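Local coordinates for protein N-terminal acetyltransferase B complex subunit NAT3 (Candida albicans, PDB 5K04) that probably transfers an acetyl group from acetyl-CoA to the N-terminal amino group of proteins, as the GNAT-fold catalytic subunit of the NatB complex, at residues Y44-T49 with I87-K92. Residues are numbered along the deposited sequence; the frame is centred on the assembly and turned at random.
Sequences YKSVET and IGLASK. With COA (coenzyme A), chain D.
Leu89 meets Ser46 and Glu48 where the pyrophosphate-binding loop of the GNAT fold turns into helix 89-96, which packs here over strand 43-48 of the sheet. Walking from Ile87, the loop first reaches Gly88, the N-cap residue, whose positive phi (81°) turns the chain into the helix. Its N donates to O2A of coenzyme A at 2.6 Å, and its O accepts the first helical bond, from Lys92 N. Leu89 points its side chain toward the strand. With CG anti to the backbone N (chi1 -180°), both methyls of the isobutyl fork approach the hydroxyl of Ser46, CD2 at 3.7 Å and CD1 at 3.8 Å from Ser46 OG. CD1 also lies against Ser46 CB, while CD2 touches the carboxylate of Glu48, 3.9 Å from OE1. Both polar groups have partners of their own: Ser46 OG and Glu48 OE1 hydrogen-bond to Ser55 OG on strand 53-65, and Glu48 OE2 forms a salt bridge with Arg277 of the partner subunit. Val80 closes on Leu89 from strand 70-80. Ala90 and Ser91 face the cofactor, Ala90 N bonding to O5A at 3.0 Å. On Ser91, both N and OG donate to a single phosphate oxygen, O1A, the hydroxyl from 2.7 Å.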
loop_
_atom_site.group_PDB
_atom_site.type_symbol
_atom_site.label_atom_id
_atom_site.label_comp_id
_atom_site.label_asym_id
_atom_site.label_seq_id
_atom_site.Cartn_x
_atom_site.Cartn_y
_atom_site.Cartn_z
ATOM N N TYR B 44 11.344 -12.959 7.426
ATOM C CA TYR B 44 10.909 -12.489 8.727
ATOM C C TYR B 44 11.390 -11.060 8.923
ATOM O O TYR B 44 12.306 -10.577 8.248
ATOM C CB TYR B 44 11.418 -13.383 9.870
ATOM C CG TYR B 44 12.887 -13.708 9.777
ATOM C CD1 TYR B 44 13.848 -12.881 10.356
ATOM C CD2 TYR B 44 13.321 -14.844 9.116
ATOM C CE1 TYR B 44 15.219 -13.197 10.278
ATOM C CE2 TYR B 44 14.685 -15.163 9.021
ATOM C CZ TYR B 44 15.621 -14.339 9.600
ATOM O OH TYR B 44 16.955 -14.652 9.484
ATOM N N LYS B 45 10.753 -10.403 9.878
ATOM C CA LYS B 45 10.952 -8.995 10.124
ATOM C C LYS B 45 11.322 -8.781 11.583
ATOM O O LYS B 45 10.954 -9.561 12.473
ATOM C CB LYS B 45 9.691 -8.188 9.785
ATOM C CG LYS B 45 8.452 -8.589 10.605
ATOM C CD LYS B 45 7.310 -7.594 10.406
ATOM C CE LYS B 45 6.071 -7.966 11.206
ATOM N NZ LYS B 45 4.965 -7.004 10.872
ATOM N N SER B 46 12.079 -7.717 11.806
ATOM C CA SER B 46 12.324 -7.223 13.145
ATOM C C SER B 46 11.292 -6.153 13.449
ATOM O O SER B 46 10.802 -5.464 12.550
ATOM C CB SER B 46 13.743 -6.663 13.290
ATOM O OG SER B 46 14.008 -5.621 12.354
ATOM N N VAL B 47 10.977 -6.022 14.735
ATOM C CA VAL B 47 9.882 -5.194 15.225
ATOM C C VAL B 47 10.313 -4.611 16.564
ATOM O O VAL B 47 11.040 -5.251 17.329
ATOM C CB VAL B 47 8.598 -6.059 15.291
ATOM C CG1 VAL B 47 7.728 -5.692 16.418
ATOM C CG2 VAL B 47 7.838 -6.028 13.941
ATOM N N GLU B 48 9.891 -3.380 16.833
ATOM C CA GLU B 48 10.354 -2.653 18.002
ATOM C C GLU B 48 9.195 -2.149 18.853
ATOM O O GLU B 48 8.126 -1.794 18.351
ATOM C CB GLU B 48 11.235 -1.443 17.624
ATOM C CG GLU B 48 12.388 -1.749 16.716
ATOM C CD GLU B 48 13.389 -2.722 17.325
ATOM O OE1 GLU B 48 14.024 -3.467 16.542
ATOM O OE2 GLU B 48 13.553 -2.719 18.562
ATOM N N THR B 49 9.442 -2.122 20.151
ATOM C CA THR B 49 8.648 -1.330 21.073
ATOM C C THR B 49 8.767 0.182 21.195
ATOM O O THR B 49 9.883 0.717 21.190
ATOM C CB THR B 49 9.250 -1.423 22.465
ATOM O OG1 THR B 49 10.625 -1.009 22.395
ATOM C CG2 THR B 49 9.193 -2.848 22.942
ATOM N N ILE B 87 23.361 -1.068 16.025
ATOM C CA ILE B 87 23.119 -1.768 17.284
ATOM C C ILE B 87 23.022 -3.270 17.029
ATOM O O ILE B 87 22.481 -4.011 17.857
ATOM C CB ILE B 87 21.849 -1.252 17.995
ATOM C CG1 ILE B 87 20.628 -1.393 17.074
ATOM C CG2 ILE B 87 22.029 0.213 18.450
ATOM C CD1 ILE B 87 19.319 -1.008 17.735
ATOM N N GLY B 88 23.540 -3.726 15.882
ATOM C CA GLY B 88 23.623 -5.153 15.597
ATOM C C GLY B 88 22.351 -5.800 15.090
ATOM O O GLY B 88 22.243 -7.030 15.099
ATOM N N LEU B 89 21.376 -5.008 14.650
ATOM C CA LEU B 89 20.117 -5.582 14.199
ATOM C C LEU B 89 20.296 -6.358 12.892
ATOM O O LEU B 89 19.770 -7.472 12.745
ATOM C CB LEU B 89 19.083 -4.465 14.058
ATOM C CG LEU B 89 17.690 -4.854 13.598
ATOM C CD1 LEU B 89 17.181 -6.049 14.385
ATOM C CD2 LEU B 89 16.764 -3.646 13.777
ATOM N N ALA B 90 21.036 -5.786 11.936
ATOM C CA ALA B 90 21.339 -6.512 10.706
ATOM C C ALA B 90 22.091 -7.804 11.009
ATOM O O ALA B 90 21.766 -8.870 10.469
ATOM C CB ALA B 90 22.152 -5.623 9.761
ATOM N N SER B 91 23.094 -7.726 11.888
ATOM C CA SER B 91 23.823 -8.927 12.278
ATOM C C SER B 91 22.896 -9.959 12.926
ATOM O O SER B 91 23.052 -11.166 12.705
ATOM C CB SER B 91 24.974 -8.539 13.207
ATOM O OG SER B 91 25.841 -7.617 12.575
ATOM N N LYS B 92 21.906 -9.503 13.705
ATOM C CA LYS B 92 20.975 -10.432 14.346
ATOM C C LYS B 92 20.078 -11.123 13.322
ATOM O O LYS B 92 19.856 -12.336 13.405
ATOM C CB LYS B 92 20.125 -9.703 15.393
ATOM C CG LYS B 92 18.701 -10.276 15.554
ATOM C CD LYS B 92 17.904 -9.651 16.712
ATOM C CE LYS B 92 17.931 -10.550 17.944
ATOM N NZ LYS B 92 17.257 -11.884 17.707
HETATM N N1A COA D . 29.336 2.839 8.385
HETATM C C2A COA D . 30.654 2.233 8.753
HETATM N N3A COA D . 30.442 0.788 9.179
HETATM C C4A COA D . 29.155 0.075 9.321
HETATM C C5A COA D . 27.759 0.820 9.013
HETATM C C6A COA D . 27.921 2.289 8.455
HETATM N N6A COA D . 26.833 3.089 7.999
HETATM N N7A COA D . 26.562 -0.170 9.070
HETATM C C8A COA D . 27.028 -1.640 9.373
HETATM N N9A COA D . 28.636 -1.333 9.449
HETATM C C1B COA D . 29.603 -2.636 9.542
HETATM C C2B COA D . 30.765 -2.552 10.582
HETATM O O2B COA D . 32.167 -2.501 10.306
HETATM C C3B COA D . 29.978 -3.295 11.637
HETATM O O3B COA D . 30.249 -3.603 13.009
HETATM P P3B COA D . 30.382 -2.911 14.483
HETATM O O7A COA D . 29.262 -3.499 15.323
HETATM O O8A COA D . 31.739 -3.406 15.001
HETATM O O9A COA D . 30.263 -1.421 14.269
HETATM C C4B COA D . 28.848 -4.137 10.832
HETATM O O4B COA D . 28.778 -3.845 9.377
HETATM C C5B COA D . 27.590 -4.685 11.607
HETATM O O5B COA D . 26.522 -3.848 12.061
HETATM P P1A COA D . 24.958 -3.863 12.467
HETATM O O1A COA D . 24.538 -5.284 12.538
HETATM O O2A COA D . 24.791 -3.076 13.732
HETATM O O3A COA D . 24.264 -3.115 11.281
HETATM P P2A COA D . 22.907 -2.325 10.912
HETATM O O4A COA D . 23.172 -0.865 11.138
HETATM O O5A COA D . 21.789 -2.933 11.605
HETATM O O6A COA D . 22.861 -2.569 9.324
HETATM C CBP COA D . 23.081 -2.355 6.682
HETATM C CCP COA D . 23.741 -2.654 8.195
HETATM C CDP COA D . 24.277 -2.389 5.499
HETATM C CEP COA D . 21.862 -3.484 6.356
HETATM C CAP COA D . 22.365 -0.772 6.722
HETATM O OAP COA D . 23.070 0.233 7.413
HETATM C C9P COA D . 21.299 -0.512 5.541
HETATM O O9P COA D . 21.612 0.094 4.365
HETATM N N8P COA D . 20.119 -1.472 5.504
HETATM C C7P COA D . 19.552 -2.065 4.158
HETATM C C6P COA D . 20.300 -1.686 2.826
HETATM C C5P COA D . 21.777 -2.253 2.391
HETATM O O5P COA D . 22.818 -1.461 2.109
HETATM N N4P COA D . 21.936 -3.721 2.434
HETATM C C3P COA D . 22.511 -4.892 3.059
HETATM C C2P COA D . 23.932 -5.224 3.484
HETATM S S1P COA D . 25.258 -5.521 2.353
#